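PDB 3OV9: nucleoprotein from Rift valley fever virus, which encapsidates the viral genomic RNA, shielding it from nucleases, and assembles into ring-shaped hexamers that underlie the nucleocapsid. Local coordinates for the interface of chains A and B. Coordinates in Å, arbitrary orientation; residue numbers count along the deposited sequence, not the author numbering. Chains: chain A/B, Nucleoprotein.

The interface of chains A and B. Residues chain A 8, 11; chain B 50-51, 54-55, 58, 111, 114.
A:Phe11 plugs into a pocket of chain B and hides 137 Å² of its surface there. This is an N-terminal arm contact of the phlebovirus nucleocapsid protein: helix 4-13 of one subunit docks on the next in the hexameric ring. The first 71 residues are essential for oligomerization. CG of A:Phe11 lies anti to the backbone N (chi1 -173°), which sends the ring towards helix 50-63 of chain B. At its root, CB and CG of A:Phe11 pass the CD2 methyl of B:Leu111. CD1 of A:Phe11 also meets that methyl. CE1 of A:Phe11 meets CB of B:Trp114 at 3.5 Å and nears the CD1 methyl of B:Ile58. CD2 of A:Phe11 comes in above the rim of the B:Trp50 indole, 4.1 Å from CH2 of B:Trp50; CG of B:Glu51 lies over the same face. CE2 of A:Phe11 sits 3.4 Å from the backbone O of B:Glu51. CZ of A:Phe11 reaches CG of B:Lys55 at 3.6 Å and touches CB of B:Ala54. CD1 of B:Leu111 sits over one face of the A:Phe11 ring, off centre, in a CH-pi contact. The CE1 side of A:Phe11 approaches the five-membered ring of B:Trp114 edge-to-face, planes 56° apart. CG of B:Lys55 also packs on this indole and helps shape the wall. One turn back, A:Arg8 lays CG against CD2 of B:Leu111 at 3.7 Å. Its guanidinium passes the backbone C of B:Leu111 with the rim of one face.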
ATOM      1  N   ARG A   8       7.950  38.625  31.672  1.00 18.62           N
ATOM      2  CA  ARG A   8       8.626  37.373  31.346  1.00 18.44           C
ATOM      3  C   ARG A   8       9.937  37.195  32.118  1.00 17.89           C
ATOM      4  O   ARG A   8      10.238  36.095  32.590  1.00 17.45           O
ATOM      5  CB  ARG A   8       8.885  37.316  29.843  1.00 18.75           C
ATOM      6  CG  ARG A   8       8.921  35.935  29.272  1.00 21.11           C
ATOM      7  CD  ARG A   8      10.326  35.503  28.943  1.00 24.38           C
ATOM      8  NE  ARG A   8      10.376  34.920  27.605  1.00 26.30           N
ATOM      9  CZ  ARG A   8      11.291  34.054  27.195  1.00 26.90           C
ATOM     10  NH1 ARG A   8      12.232  33.648  28.031  1.00 28.69           N
ATOM     11  NH2 ARG A   8      11.255  33.586  25.955  1.00 26.79           N
ATOM     12  N   PHE A  11       9.108  36.581  35.745  1.00 16.31           N
ATOM     13  CA  PHE A  11       8.643  35.193  35.851  1.00 15.67           C
ATOM     14  C   PHE A  11       9.844  34.247  35.964  1.00 15.42           C
ATOM     15  O   PHE A  11       9.841  33.324  36.784  1.00 15.18           O
ATOM     16  CB  PHE A  11       7.765  34.817  34.650  1.00 15.50           C
ATOM     17  CG  PHE A  11       7.116  33.458  34.763  1.00 14.83           C
ATOM     18  CD1 PHE A  11       7.658  32.358  34.104  1.00 14.34           C
ATOM     19  CD2 PHE A  11       5.951  33.285  35.506  1.00 15.02           C
ATOM     20  CE1 PHE A  11       7.059  31.102  34.203  1.00 13.86           C
ATOM     21  CE2 PHE A  11       5.345  32.036  35.608  1.00 14.65           C
ATOM     22  CZ  PHE A  11       5.901  30.945  34.954  1.00 13.57           C
TER
ATOM     23  N   TRP B  50      -2.350  33.394  37.409  1.00 17.46           N
ATOM     24  CA  TRP B  50      -1.681  33.090  36.136  1.00 16.81           C
ATOM     25  C   TRP B  50      -0.264  32.528  36.261  1.00 16.42           C
ATOM     26  O   TRP B  50       0.096  31.599  35.542  1.00 15.93           O
ATOM     27  CB  TRP B  50      -1.747  34.271  35.146  1.00 16.79           C
ATOM     28  CG  TRP B  50      -0.663  35.314  35.267  1.00 16.90           C
ATOM     29  CD1 TRP B  50      -0.737  36.498  35.945  1.00 16.91           C
ATOM     30  CD2 TRP B  50       0.644  35.280  34.666  1.00 16.97           C
ATOM     31  NE1 TRP B  50       0.442  37.196  35.816  1.00 17.59           N
ATOM     32  CE2 TRP B  50       1.306  36.473  35.037  1.00 16.99           C
ATOM     33  CE3 TRP B  50       1.322  34.352  33.862  1.00 17.18           C
ATOM     34  CZ2 TRP B  50       2.614  36.765  34.629  1.00 17.47           C
ATOM     35  CZ3 TRP B  50       2.620  34.644  33.455  1.00 17.35           C
ATOM     36  CH2 TRP B  50       3.253  35.842  33.840  1.00 18.06           C
ATOM     37  N   GLU B  51       0.518  33.076  37.189  1.00 16.00           N
ATOM     38  CA  GLU B  51       1.911  32.673  37.370  1.00 16.08           C
ATOM     39  C   GLU B  51       2.047  31.217  37.816  1.00 15.47           C
ATOM     40  O   GLU B  51       2.831  30.463  37.239  1.00 15.25           O
ATOM     41  CB  GLU B  51       2.616  33.606  38.353  1.00 16.39           C
ATOM     42  CG  GLU B  51       2.868  34.993  37.794  1.00 18.41           C
ATOM     43  CD  GLU B  51       3.158  36.014  38.872  1.00 21.46           C
ATOM     44  OE1 GLU B  51       2.277  36.259  39.727  1.00 23.88           O
ATOM     45  OE2 GLU B  51       4.263  36.584  38.855  1.00 23.58           O
ATOM     46  N   ALA B  54       0.752  28.926  35.001  1.00 11.74           N
ATOM     47  CA  ALA B  54       1.741  28.846  33.921  1.00 11.35           C
ATOM     48  C   ALA B  54       2.847  27.846  34.242  1.00 11.08           C
ATOM     49  O   ALA B  54       3.291  27.100  33.366  1.00 10.72           O
ATOM     50  CB  ALA B  54       2.332  30.223  33.615  1.00 11.40           C
ATOM     51  N   LYS B  55       3.278  27.824  35.504  1.00 10.93           N
ATOM     52  CA  LYS B  55       4.291  26.871  35.942  0.50 10.90           C
ATOM     53  C   LYS B  55       3.790  25.438  35.776  1.00 10.76           C
ATOM     54  O   LYS B  55       4.511  24.589  35.258  1.00 10.32           O
ATOM     55  CB  LYS B  55       4.728  27.146  37.385  0.50 11.07           C
ATOM     56  CG  LYS B  55       5.593  28.393  37.529  0.50 11.68           C
ATOM     57  CD  LYS B  55       6.137  28.537  38.937  0.50 12.53           C
ATOM     58  CE  LYS B  55       5.018  28.537  39.954  0.50 13.68           C
ATOM     59  NZ  LYS B  55       5.513  28.775  41.337  0.50 14.57           N
ATOM     60  N   ILE B  58       3.728  24.540  32.090  1.00  9.69           N
ATOM     61  CA  ILE B  58       5.076  24.243  31.602  1.00  9.99           C
ATOM     62  C   ILE B  58       5.504  22.810  31.972  1.00 10.26           C
ATOM     63  O   ILE B  58       6.049  22.085  31.136  1.00  9.90           O
ATOM     64  CB  ILE B  58       6.096  25.315  32.067  1.00  9.83           C
ATOM     65  CG1 ILE B  58       5.759  26.650  31.389  1.00 10.12           C
ATOM     66  CG2 ILE B  58       7.536  24.891  31.742  1.00 10.33           C
ATOM     67  CD1 ILE B  58       6.543  27.838  31.907  1.00  9.82           C
ATOM     68  N   LEU B 111       7.649  31.832  28.031  1.00 10.63           N
ATOM     69  CA  LEU B 111       8.267  31.979  29.347  1.00 11.04           C
ATOM     70  C   LEU B 111       9.542  31.123  29.471  1.00 10.98           C
ATOM     71  O   LEU B 111       9.826  30.534  30.519  1.00 11.36           O
ATOM     72  CB  LEU B 111       7.241  31.657  30.444  1.00 10.98           C
ATOM     73  CG  LEU B 111       6.002  32.562  30.492  1.00 11.23           C
ATOM     74  CD1 LEU B 111       4.888  31.949  31.324  1.00 11.68           C
ATOM     75  CD2 LEU B 111       6.346  33.967  31.004  1.00 11.63           C
ATOM     76  N   TRP B 114      12.139  30.652  32.533  1.00 11.13           N
ATOM     77  CA  TRP B 114      11.782  29.716  33.588  1.00 10.99           C
ATOM     78  C   TRP B 114      11.831  28.269  33.083  1.00 11.20           C
ATOM     79  O   TRP B 114      12.372  27.395  33.755  1.00 10.35           O
ATOM     80  CB  TRP B 114      10.403  30.063  34.157  1.00 11.22           C
ATOM     81  CG  TRP B 114      10.106  29.401  35.471  1.00 10.48           C
ATOM     82  CD1 TRP B 114      10.394  29.881  36.714  1.00 11.15           C
ATOM     83  CD2 TRP B 114       9.467  28.131  35.668  1.00 10.55           C
ATOM     84  NE1 TRP B 114       9.974  28.991  37.678  1.00 10.92           N
ATOM     85  CE2 TRP B 114       9.403  27.910  37.061  1.00 10.72           C
ATOM     86  CE3 TRP B 114       8.943  27.161  34.802  1.00 10.72           C
ATOM     87  CZ2 TRP B 114       8.837  26.758  37.611  1.00 10.57           C
ATOM     88  CZ3 TRP B 114       8.377  26.015  35.350  1.00 10.63           C
ATOM     89  CH2 TRP B 114       8.325  25.827  36.743  1.00 10.54           C
TER